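Local coordinates for protein galectin (Xenopus laevis, PDB 3WUD) that binds lactose and related beta-galactosides through a galectin-type beta-sandwich domain and probably also recognises glycans of laminin, at residues Ile35-Asp40 / Ile90-Gln95; Ser42-His47 / Ile120-Met125; Ile46-Arg51 / Val101-Gly106; Glu77-Phe82 / Gln107-Pro112. All blocks are in the same frame, centred on the assembly; numbering follows the deposited sequence.

Contact 1 (Ile35-Asp40 / Ile90-Gln95)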
# COMPACT_ATOMS: atom_id res chain seq x y z
N ILE A 35 -4.95 7.69 10.12
CA ILE A 35 -4.33 6.46 9.65
C ILE A 35 -4.65 5.38 10.72
O ILE A 35 -4.43 5.57 11.92
CB ILE A 35 -2.82 6.63 9.58
CG1 ILE A 35 -2.43 7.75 8.61
CG2 ILE A 35 -2.13 5.27 9.27
CD1 ILE A 35 -1.12 8.33 8.96
N ASN A 36 -5.26 4.32 10.24
CA ASN A 36 -5.62 3.17 11.04
C ASN A 36 -4.76 1.94 10.76
O ASN A 36 -4.58 1.61 9.62
CB ASN A 36 -7.03 2.86 10.67
CG ASN A 36 -7.98 4.00 10.96
OD1 ASN A 36 -7.96 4.56 12.07
ND2 ASN A 36 -8.78 4.35 10.00
N LEU A 37 -4.27 1.26 11.78
CA LEU A 37 -3.51 0.01 11.63
C LEU A 37 -4.15 -1.02 12.53
O LEU A 37 -4.48 -0.71 13.70
CB LEU A 37 -2.07 0.21 12.12
CG LEU A 37 -1.08 1.01 11.30
CD1 LEU A 37 0.29 0.74 11.91
CD2 LEU A 37 -1.09 0.52 9.89
N GLY A 38 -4.33 -2.24 12.06
CA GLY A 38 -4.89 -3.27 12.91
C GLY A 38 -5.03 -4.54 12.13
O GLY A 38 -4.08 -4.94 11.38
N LYS A 39 -6.18 -5.17 12.31
CA LYS A 39 -6.42 -6.56 11.84
C LYS A 39 -7.46 -6.67 10.75
O LYS A 39 -7.42 -7.58 9.85
CB LYS A 39 -6.76 -7.47 13.07
CG LYS A 39 -5.74 -7.44 14.21
CD LYS A 39 -6.13 -8.42 15.34
CE LYS A 39 -7.39 -8.07 16.11
NZ LYS A 39 -7.47 -9.05 17.23
N ASP A 40 -8.39 -5.70 10.75
CA ASP A 40 -9.39 -5.53 9.74
C ASP A 40 -10.14 -4.19 9.99
O ASP A 40 -9.82 -3.49 10.93
CB ASP A 40 -10.41 -6.72 9.74
CG ASP A 40 -10.99 -6.98 11.09
OD1 ASP A 40 -11.45 -6.02 11.70
OD2 ASP A 40 -10.91 -8.13 11.61
N ILE A 90 5.18 9.44 8.78
CA ILE A 90 5.05 8.92 10.14
C ILE A 90 5.48 7.45 10.12
O ILE A 90 5.12 6.74 9.12
CB ILE A 90 3.57 9.05 10.61
CG1 ILE A 90 3.07 10.51 10.50
CG2 ILE A 90 3.37 8.48 12.02
CD1 ILE A 90 1.90 10.67 9.57
N CYS A 91 6.19 6.97 11.18
CA CYS A 91 6.56 5.50 11.31
C CYS A 91 5.80 4.93 12.49
O CYS A 91 5.75 5.50 13.59
CB CYS A 91 8.09 5.11 11.43
SG CYS A 91 8.42 3.57 10.46
N PHE A 92 5.20 3.80 12.27
CA PHE A 92 4.54 3.02 13.33
C PHE A 92 5.36 1.79 13.62
O PHE A 92 5.48 0.98 12.74
CB PHE A 92 3.13 2.67 12.88
CG PHE A 92 2.29 3.89 12.52
CD1 PHE A 92 1.41 4.43 13.44
CD2 PHE A 92 2.34 4.38 11.23
CE1 PHE A 92 0.63 5.53 13.08
CE2 PHE A 92 1.59 5.46 10.88
CZ PHE A 92 0.73 6.03 11.82
N GLU A 93 5.97 1.69 14.81
CA GLU A 93 6.84 0.57 15.17
C GLU A 93 6.03 -0.33 16.07
O GLU A 93 5.43 0.15 17.05
CB GLU A 93 8.08 1.07 15.90
CG GLU A 93 8.91 -0.06 16.49
CD GLU A 93 10.11 0.44 17.28
OE1 GLU A 93 10.66 1.47 16.88
OE2 GLU A 93 10.50 -0.24 18.27
N TYR A 94 6.01 -1.61 15.73
CA TYR A 94 5.29 -2.63 16.51
C TYR A 94 6.16 -3.36 17.57
O TYR A 94 7.11 -4.08 17.22
CB TYR A 94 4.66 -3.63 15.50
CG TYR A 94 3.89 -4.82 16.04
CD1 TYR A 94 3.46 -4.92 17.39
CD2 TYR A 94 3.57 -5.86 15.21
CE1 TYR A 94 2.78 -6.06 17.85
CE2 TYR A 94 2.92 -6.97 15.66
CZ TYR A 94 2.49 -7.07 16.97
OH TYR A 94 1.83 -8.24 17.39
N GLN A 95 5.87 -3.09 18.84
CA GLN A 95 6.43 -3.85 19.97
C GLN A 95 5.35 -4.67 20.67
O GLN A 95 4.15 -4.51 20.41
CB GLN A 95 7.13 -2.90 20.98
CG GLN A 95 8.31 -2.14 20.34
CD GLN A 95 9.42 -3.11 19.88
OE1 GLN A 95 9.54 -4.23 20.39
NE2 GLN A 95 10.23 -2.68 18.91
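Ile90 reaches across to Ile35 with the far end of its side chain, and the two delta methyls meet, Ile90 CD1 lying 3.9 Å from Ile35 CD1. In both isoleucines CG1 is anti to the carbonyl carbon (chi1 -61° in Ile35), which sends the longer branch out toward the opposite strand. Cys91 takes no part here and forms a disulfide with Cys19. Phe92 points toward the facing strand and takes the middle of the contact. Leu37 CD1 packs at the root of this side chain, 3.6 Å from Phe92 CB and 3.8 Å from Phe92 CG, and Ile35 CG2 comes from the same side of the ring to 3.9 Å from Phe92 CZ. Ile35 CD1 lies 4.1 Å from Phe92 CZ, so two branches of Ile35 converge on that atom, CG2 from one side of the ring and CD1 from close to its plane. This is the interior of a galectin beta sandwich: strands 34-37 and 86-95 belong to different sheets, run nearly parallel at 17°, and meet through side chains alone, with no hydrogen bond between the segments. Phe48 adds an edge-to-face contact to Phe92 from strand 43-51, which pairs with 34-37 in the opposite sheet. Glu93 points away and forms a salt bridge with Lys102 through OE1, while Tyr94 is buried, its hydroxyl bonded to the backbone oxygen of Asp118.

Contact 2 (Ser42-His47 / Ile120-Met125). With GAL (beta-D-galactopyranose), chain B.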
# COMPACT_ATOMS: atom_id res chain seq x y z
N SER A 42 -12.81 -3.52 11.31
CA SER A 42 -13.51 -3.44 12.58
C SER A 42 -12.61 -3.42 13.79
O SER A 42 -13.07 -3.20 14.90
CB SER A 42 -14.55 -4.62 12.72
OG SER A 42 -15.58 -4.43 11.75
N ASN A 43 -11.30 -3.60 13.59
CA ASN A 43 -10.35 -3.83 14.65
C ASN A 43 -9.03 -3.05 14.38
O ASN A 43 -8.16 -3.44 13.60
CB ASN A 43 -10.07 -5.32 14.78
CG ASN A 43 -11.28 -6.10 15.34
OD1 ASN A 43 -11.58 -5.98 16.49
ND2 ASN A 43 -12.02 -6.73 14.49
N TYR A 44 -8.95 -1.89 15.01
CA TYR A 44 -7.80 -1.00 14.87
C TYR A 44 -7.06 -1.08 16.18
O TYR A 44 -7.53 -0.68 17.25
CB TYR A 44 -8.19 0.46 14.59
CG TYR A 44 -9.12 0.75 13.46
CD1 TYR A 44 -9.25 -0.04 12.29
CD2 TYR A 44 -9.88 1.92 13.48
CE1 TYR A 44 -10.11 0.30 11.24
CE2 TYR A 44 -10.74 2.28 12.43
CZ TYR A 44 -10.85 1.50 11.32
OH TYR A 44 -11.73 1.93 10.37
N VAL A 45 -5.82 -1.59 16.09
CA VAL A 45 -4.87 -1.45 17.15
C VAL A 45 -4.53 0.03 17.42
O VAL A 45 -4.40 0.42 18.55
CB VAL A 45 -3.57 -2.28 16.87
CG1 VAL A 45 -2.69 -2.22 18.08
CG2 VAL A 45 -3.90 -3.77 16.61
N ILE A 46 -4.38 0.82 16.37
CA ILE A 46 -4.32 2.32 16.47
C ILE A 46 -5.16 3.01 15.38
O ILE A 46 -5.15 2.68 14.21
CB ILE A 46 -2.86 2.88 16.55
CG1 ILE A 46 -2.87 4.39 16.92
CG2 ILE A 46 -2.16 2.65 15.24
CD1 ILE A 46 -1.46 4.90 17.24
N HIS A 47 -5.89 4.05 15.83
CA HIS A 47 -6.52 5.06 15.05
C HIS A 47 -5.75 6.29 15.44
O HIS A 47 -5.80 6.71 16.61
CB HIS A 47 -8.01 5.18 15.40
CG HIS A 47 -8.69 6.40 14.85
ND1 HIS A 47 -9.06 6.53 13.53
CD2 HIS A 47 -9.14 7.50 15.48
CE1 HIS A 47 -9.73 7.67 13.38
NE2 HIS A 47 -9.83 8.24 14.56
N ILE A 120 0.27 -7.28 12.46
CA ILE A 120 -0.54 -6.25 11.82
C ILE A 120 -0.69 -6.53 10.34
O ILE A 120 0.31 -6.59 9.59
CB ILE A 120 -0.04 -4.85 12.13
CG1 ILE A 120 -0.25 -4.59 13.64
CG2 ILE A 120 -0.74 -3.80 11.24
CD1 ILE A 120 0.51 -3.46 14.23
N THR A 121 -1.95 -6.64 9.93
CA THR A 121 -2.28 -6.98 8.55
C THR A 121 -3.21 -6.00 7.83
O THR A 121 -3.57 -6.25 6.71
CB THR A 121 -2.91 -8.39 8.50
OG1 THR A 121 -4.16 -8.36 9.22
CG2 THR A 121 -1.90 -9.38 9.07
N PHE A 122 -3.60 -4.92 8.48
CA PHE A 122 -4.55 -4.01 7.93
C PHE A 122 -4.16 -2.54 8.16
O PHE A 122 -3.75 -2.20 9.25
CB PHE A 122 -5.94 -4.24 8.55
CG PHE A 122 -7.04 -3.31 8.01
CD1 PHE A 122 -7.34 -2.14 8.66
CD2 PHE A 122 -7.77 -3.67 6.90
CE1 PHE A 122 -8.36 -1.32 8.24
CE2 PHE A 122 -8.82 -2.85 6.45
CZ PHE A 122 -9.06 -1.65 7.09
N LEU A 123 -4.35 -1.75 7.15
CA LEU A 123 -4.10 -0.34 7.16
C LEU A 123 -5.23 0.39 6.44
O LEU A 123 -5.70 -0.01 5.36
CB LEU A 123 -2.80 -0.06 6.44
CG LEU A 123 -2.47 1.42 6.17
CD1 LEU A 123 -3.20 2.29 5.16
CD2 LEU A 123 -2.31 2.21 7.41
N SER A 124 -5.71 1.47 7.01
CA SER A 124 -6.56 2.35 6.18
C SER A 124 -6.25 3.81 6.49
O SER A 124 -5.69 4.15 7.49
CB SER A 124 -8.06 2.07 6.33
OG SER A 124 -8.52 2.35 7.65
N MET A 125 -6.59 4.68 5.58
CA MET A 125 -6.33 6.09 5.85
C MET A 125 -7.37 6.95 5.18
O MET A 125 -7.99 6.56 4.17
CB MET A 125 -4.92 6.45 5.44
CG MET A 125 -4.70 6.31 3.95
SD MET A 125 -2.95 6.37 3.56
CE MET A 125 -2.74 7.91 2.70
C1 GAL B . -14.55 10.61 17.44
C2 GAL B . -14.50 10.72 15.93
C3 GAL B . -14.00 9.45 15.24
C4 GAL B . -12.72 8.99 15.94
C5 GAL B . -12.95 8.93 17.46
C6 GAL B . -11.75 8.50 18.28
O2 GAL B . -15.80 10.98 15.42
O3 GAL B . -13.88 9.68 13.85
O4 GAL B . -11.65 9.90 15.66
O5 GAL B . -13.33 10.19 18.01
O6 GAL B . -12.00 8.44 19.67
O HOH W 1 -11.09 1.24 7.73
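Tyr44 and Phe122 hold their ring planes nearly parallel, about 11° apart, but displaced, and the touch is confined to one corner of each: Tyr44 CE1 lies 3.8 Å from Phe122 CE1. Tyr44 CB sets off neither toward nor away from the other segment, and it is the end of the side chain that comes near Phe122. Phe122 itself, with CG anti to the backbone N (chi1 180°), points toward the other segment. Farther along, Tyr44 OH and Ser124 OG are 4.2 Å apart, too far for a direct bond, and a water spans them, 2.8 Å from Tyr44 OH and 2.8 Å from Ser124 OG. The same water lies at the edge of the Phe122 ring, in its plane. Ser124 OG is held as well by Asn36 ND2, and Lys66 makes a cation-pi contact with Tyr44. On the sugar side, His47 meets galactose with the edge of its ring, NE2 being 2.7 Å from GAL O4 in a hydrogen bond, while ND1 is bound to Asn36 OD1. Asn36 thus links the serine to the sugar-binding histidine. Its strand, 34-37, runs between 43-51 and 120-126 in the six-stranded sheet, and classic bulges break the regular pairing on both flanks: Val45 and Ile46 both face Leu37, as Thr121 and Phe122 both face Gly38.

Contact 3 (Ile46-Arg51 / Val101-Gly106). With GAL (beta-D-galactopyranose), chain B; GLC (alpha-D-glucopyranose), chain C.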
# COMPACT_ATOMS: atom_id res chain seq x y z
N ILE A 46 -4.38 0.82 16.37
CA ILE A 46 -4.32 2.32 16.47
C ILE A 46 -5.16 3.01 15.38
O ILE A 46 -5.15 2.68 14.21
CB ILE A 46 -2.86 2.88 16.55
CG1 ILE A 46 -2.87 4.39 16.92
CG2 ILE A 46 -2.16 2.65 15.24
CD1 ILE A 46 -1.46 4.90 17.24
N HIS A 47 -5.89 4.05 15.83
CA HIS A 47 -6.52 5.06 15.05
C HIS A 47 -5.75 6.29 15.44
O HIS A 47 -5.80 6.71 16.61
CB HIS A 47 -8.01 5.18 15.40
CG HIS A 47 -8.69 6.40 14.85
ND1 HIS A 47 -9.06 6.53 13.53
CD2 HIS A 47 -9.14 7.50 15.48
CE1 HIS A 47 -9.73 7.67 13.38
NE2 HIS A 47 -9.83 8.24 14.56
N PHE A 48 -4.99 6.81 14.49
CA PHE A 48 -4.06 7.92 14.64
C PHE A 48 -4.66 9.11 13.89
O PHE A 48 -4.80 9.08 12.67
CB PHE A 48 -2.73 7.53 14.00
CG PHE A 48 -1.72 8.63 13.99
CD1 PHE A 48 -0.95 8.87 15.12
CD2 PHE A 48 -1.52 9.40 12.85
CE1 PHE A 48 0.01 9.87 15.12
CE2 PHE A 48 -0.57 10.44 12.84
CZ PHE A 48 0.17 10.67 14.00
N ASN A 49 -5.19 10.08 14.63
CA ASN A 49 -6.01 11.13 14.07
C ASN A 49 -5.60 12.63 14.43
O ASN A 49 -6.13 13.20 15.37
CB ASN A 49 -7.45 10.88 14.57
CG ASN A 49 -8.51 11.79 13.96
OD1 ASN A 49 -9.52 12.03 14.61
ND2 ASN A 49 -8.33 12.25 12.74
N PRO A 50 -4.63 13.19 13.65
CA PRO A 50 -4.23 14.56 13.80
C PRO A 50 -5.43 15.40 13.38
O PRO A 50 -6.03 15.15 12.38
CB PRO A 50 -3.04 14.70 12.83
CG PRO A 50 -2.46 13.33 12.82
CD PRO A 50 -3.74 12.51 12.70
N ARG A 51 -5.78 16.36 14.22
CA ARG A 51 -6.89 17.18 14.07
C ARG A 51 -6.42 18.65 14.06
O ARG A 51 -5.90 19.15 15.10
CB ARG A 51 -7.85 17.02 15.25
CG ARG A 51 -8.44 15.63 15.32
CD ARG A 51 -9.50 15.47 16.40
NE ARG A 51 -10.08 14.12 16.38
CZ ARG A 51 -10.91 13.65 17.34
NH1 ARG A 51 -11.28 14.44 18.32
NH2 ARG A 51 -11.41 12.42 17.26
N VAL A 101 4.98 5.54 17.88
CA VAL A 101 4.65 6.40 16.74
C VAL A 101 5.77 7.41 16.63
O VAL A 101 6.02 8.12 17.62
CB VAL A 101 3.38 7.16 16.94
CG1 VAL A 101 3.08 8.09 15.77
CG2 VAL A 101 2.20 6.17 17.22
N LYS A 102 6.41 7.43 15.48
CA LYS A 102 7.62 8.31 15.26
C LYS A 102 7.30 9.34 14.19
O LYS A 102 6.95 9.00 13.05
CB LYS A 102 8.84 7.45 14.84
CG LYS A 102 9.09 6.21 15.63
CD LYS A 102 10.32 5.47 15.10
CE LYS A 102 10.38 4.05 15.59
NZ LYS A 102 11.15 3.22 14.63
N LEU A 103 7.42 10.62 14.55
CA LEU A 103 7.08 11.72 13.74
C LEU A 103 8.34 12.28 13.06
O LEU A 103 9.50 12.00 13.50
CB LEU A 103 6.38 12.76 14.57
CG LEU A 103 5.11 12.24 15.28
CD1 LEU A 103 4.55 13.29 16.21
CD2 LEU A 103 4.09 11.75 14.26
N SER A 104 8.07 13.07 12.02
CA SER A 104 9.07 13.60 11.10
C SER A 104 10.06 14.53 11.76
O SER A 104 11.17 14.66 11.28
CB SER A 104 8.38 14.39 9.95
OG SER A 104 7.54 15.47 10.44
N ASP A 105 9.67 15.18 12.84
CA ASP A 105 10.54 16.08 13.60
C ASP A 105 11.26 15.39 14.76
O ASP A 105 11.76 16.03 15.65
CB ASP A 105 9.71 17.32 14.09
CG ASP A 105 8.71 16.96 15.19
OD1 ASP A 105 8.19 17.86 15.93
OD2 ASP A 105 8.45 15.76 15.37
N GLY A 106 11.28 14.05 14.78
CA GLY A 106 11.88 13.32 15.83
C GLY A 106 11.05 13.02 17.07
O GLY A 106 11.47 12.19 17.90
C1 GAL B . -14.55 10.61 17.44
C2 GAL B . -14.50 10.72 15.93
C3 GAL B . -14.00 9.45 15.24
C4 GAL B . -12.72 8.99 15.94
C5 GAL B . -12.95 8.93 17.46
C6 GAL B . -11.75 8.50 18.28
O2 GAL B . -15.80 10.98 15.42
O3 GAL B . -13.88 9.68 13.85
O4 GAL B . -11.65 9.90 15.66
O5 GAL B . -13.33 10.19 18.01
O6 GAL B . -12.00 8.44 19.67
C1 GLC C . -16.01 12.79 21.93
C2 GLC C . -14.66 13.25 21.41
C3 GLC C . -14.33 12.95 19.98
C4 GLC C . -15.13 11.77 19.39
C5 GLC C . -16.62 11.83 19.70
C6 GLC C . -17.30 10.53 19.45
O1 GLC C . -16.59 13.66 22.87
O2 GLC C . -14.24 14.55 21.77
O3 GLC C . -12.91 12.78 19.94
O4 GLC C . -14.95 11.89 18.02
O5 GLC C . -16.88 12.11 21.05
O6 GLC C . -18.68 10.76 19.74
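Phe48 overlaps Val101 with its CD1-CE1 side, Phe48 CE1 being 3.6 Å from Val101 CG1. The end of the ring continues to Leu103, whose CD2 lies 4.1 Å from Phe48 CZ. Beside it, Ile46 CD1 meets the other valine branch, 3.9 Å from Val101 CG2, so each methyl of Val101 serves a different residue of the facing strand. Phe48 can span both Val101 and Leu103 because its CG stands anti to the backbone N (chi1 176°), carrying the ring out toward them. The strands cross at -28° and the contact is wholly apolar and buried. From Leu103 to Gly106 the chain makes a type I turn, closed by a bond from Gly106 N to Leu103 O. The alternate residues of 46-51 look the other way, toward lactose. Arg51, extended from CG to NE, presents the edge of its guanidinium to both sugars: NH1 is 2.8 Å from GLC O3, and NH2 is 3.0 Å from GAL O4. Asn49 OD1 steadies this group by accepting a bond from Arg51 NE at 2.8 Å; the donor stands above the carbonyl plane, not on a lone pair. Asp57 adds a salt bridge to NH1. One strand with an apolar face in the core and a polar face lining the galactoside pocket is the arrangement of the galectin carbohydrate-recognition domain.

Contact 4 (Glu77-Phe82 / Gln107-Pro112)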
# COMPACT_ATOMS: atom_id res chain seq x y z
N GLU A 77 -2.46 13.74 22.36
CA GLU A 77 -1.10 14.29 22.33
C GLU A 77 -1.09 15.75 21.84
O GLU A 77 -1.69 16.01 20.86
CB GLU A 77 -0.25 13.41 21.40
CG GLU A 77 -0.26 11.94 21.74
CD GLU A 77 0.53 11.60 22.98
OE1 GLU A 77 1.52 12.31 23.33
OE2 GLU A 77 0.21 10.57 23.61
N ASN A 78 -0.42 16.66 22.57
CA ASN A 78 -0.16 18.03 22.14
C ASN A 78 0.94 18.12 21.04
O ASN A 78 1.00 19.07 20.33
CB ASN A 78 0.22 19.02 23.30
CG ASN A 78 -0.90 19.20 24.31
OD1 ASN A 78 -2.02 18.75 24.09
ND2 ASN A 78 -0.61 19.88 25.42
N VAL A 79 1.75 17.10 20.83
CA VAL A 79 2.73 17.23 19.74
C VAL A 79 1.98 17.33 18.42
O VAL A 79 0.99 16.64 18.22
CB VAL A 79 3.69 16.05 19.71
CG1 VAL A 79 3.00 14.79 19.31
CG2 VAL A 79 4.80 16.31 18.70
N PHE A 80 2.46 18.18 17.52
CA PHE A 80 1.75 18.42 16.26
C PHE A 80 2.63 19.05 15.20
O PHE A 80 2.50 20.24 14.89
CB PHE A 80 0.54 19.31 16.52
CG PHE A 80 -0.55 19.20 15.48
CD1 PHE A 80 -1.49 18.19 15.57
CD2 PHE A 80 -0.71 20.12 14.45
CE1 PHE A 80 -2.52 18.08 14.64
CE2 PHE A 80 -1.69 19.98 13.47
CZ PHE A 80 -2.63 18.93 13.58
N PRO A 81 3.50 18.26 14.60
CA PRO A 81 4.38 18.77 13.53
C PRO A 81 3.75 18.78 12.15
O PRO A 81 4.45 18.50 11.16
CB PRO A 81 5.46 17.73 13.52
CG PRO A 81 4.73 16.49 13.83
CD PRO A 81 3.76 16.85 14.90
N PHE A 82 2.45 18.97 12.05
CA PHE A 82 1.80 18.87 10.76
C PHE A 82 1.38 20.25 10.24
O PHE A 82 1.19 21.14 11.02
CB PHE A 82 0.58 17.90 10.83
CG PHE A 82 0.90 16.58 11.48
CD1 PHE A 82 1.50 15.58 10.75
CD2 PHE A 82 0.50 16.31 12.80
CE1 PHE A 82 1.80 14.40 11.35
CE2 PHE A 82 0.76 15.11 13.39
CZ PHE A 82 1.40 14.16 12.65
N GLN A 107 9.92 13.69 17.26
CA GLN A 107 9.08 13.44 18.42
C GLN A 107 8.43 12.10 18.27
O GLN A 107 8.12 11.73 17.17
CB GLN A 107 8.04 14.55 18.54
CG GLN A 107 8.73 15.87 18.83
CD GLN A 107 7.93 16.73 19.78
OE1 GLN A 107 7.91 16.48 21.01
NE2 GLN A 107 7.26 17.74 19.23
N GLU A 108 8.24 11.40 19.38
CA GLU A 108 7.74 10.04 19.39
C GLU A 108 6.78 9.87 20.58
O GLU A 108 7.00 10.50 21.64
CB GLU A 108 8.88 9.08 19.67
CG GLU A 108 9.91 8.87 18.60
CD GLU A 108 11.06 8.03 19.12
OE1 GLU A 108 10.97 7.61 20.30
OE2 GLU A 108 12.02 7.75 18.36
N PHE A 109 5.82 8.95 20.48
CA PHE A 109 5.03 8.60 21.65
C PHE A 109 4.55 7.19 21.49
O PHE A 109 4.62 6.64 20.39
CB PHE A 109 3.88 9.61 21.84
CG PHE A 109 2.81 9.57 20.75
CD1 PHE A 109 1.72 8.69 20.82
CD2 PHE A 109 2.89 10.44 19.66
CE1 PHE A 109 0.75 8.69 19.80
CE2 PHE A 109 1.89 10.46 18.68
CZ PHE A 109 0.85 9.56 18.73
N ASN A 110 4.16 6.55 22.58
CA ASN A 110 3.72 5.17 22.53
C ASN A 110 2.25 5.14 22.76
O ASN A 110 1.72 5.93 23.54
CB ASN A 110 4.37 4.32 23.63
CG ASN A 110 5.88 4.28 23.51
OD1 ASN A 110 6.41 4.18 22.43
ND2 ASN A 110 6.54 4.40 24.63
N PHE A 111 1.64 4.13 22.22
CA PHE A 111 0.22 3.84 22.34
C PHE A 111 0.03 2.38 22.71
O PHE A 111 0.52 1.51 22.04
CB PHE A 111 -0.54 4.19 21.03
CG PHE A 111 -2.04 4.10 21.16
CD1 PHE A 111 -2.77 5.12 21.77
CD2 PHE A 111 -2.73 3.01 20.64
CE1 PHE A 111 -4.14 5.02 21.90
CE2 PHE A 111 -4.12 2.88 20.81
CZ PHE A 111 -4.82 3.91 21.43
N PRO A 112 -0.72 2.10 23.77
CA PRO A 112 -0.80 0.74 24.21
C PRO A 112 -1.58 -0.18 23.27
O PRO A 112 -2.53 0.22 22.61
CB PRO A 112 -1.49 0.88 25.56
CG PRO A 112 -2.32 2.07 25.46
CD PRO A 112 -1.55 3.00 24.58
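Glu77 lies flat over Phe109, and its CG stands 3.7 Å from the centroid of the Phe109 ring, only 3° off the ring normal, in a CH-pi contact. This is the tight part of a junction at the margin of the galectin beta sandwich, where the end of strand 70-77, outermost in the six-stranded sheet, faces strand 108-112, outermost in the five-stranded one. The glutamate chain bends at chi2 (-73°), which folds the carboxylate along the ring; the two planes are 9° apart and stacked. Glu77 CD is 3.8 Å from Phe109 CG and OE2 is 3.7 Å from Phe109 CD1, so carbon and carboxylate together cover much of one face. The polar end is held from outside: Gln75 NE2 bonds to Glu77 OE2 and also to the backbone oxygen of Asn110, so the Gln75 amide of strand 70-77 fixes the carboxylate of its own strand and also bonds across to strand 108-112. Phe109 is buried, and Phe48 and Cys63 also touch it.

Packing slackens toward the loop. Val79 CG1 approaches the phenylalanine ring only obliquely. Beyond it the exposed Gln107 lies by Val79, but its modelled position there is doubtful, the amide being implausibly close to the valine. No hydrogen bond joins the two segments anywhere, and the nearest that Val79 comes to the Phe109 ring is 4.4 Å, from CG1 to CD2.

From the N terminus, the chain lays down the first segments of contacts 1, 2 and 3 in quick succession along strands 34-37 and 43-51, contacts 2 and 3 sharing Ile46 and His47. The first segment of contact 4 follows at the end of strand 70-77. Contact 1 then closes first, at 90-95, followed by contact 3 at 101-106, contact 4 at 107-112 and finally contact 2 at 120-125. Contact 1 therefore crosses all the others, and contacts 3 and 4 cross each other, while contact 4 falls entirely within the span of contact 2. Contacts 1, 3 and 4 join the two sheets; contact 2 works within the six-stranded sheet, across its strand 34-37.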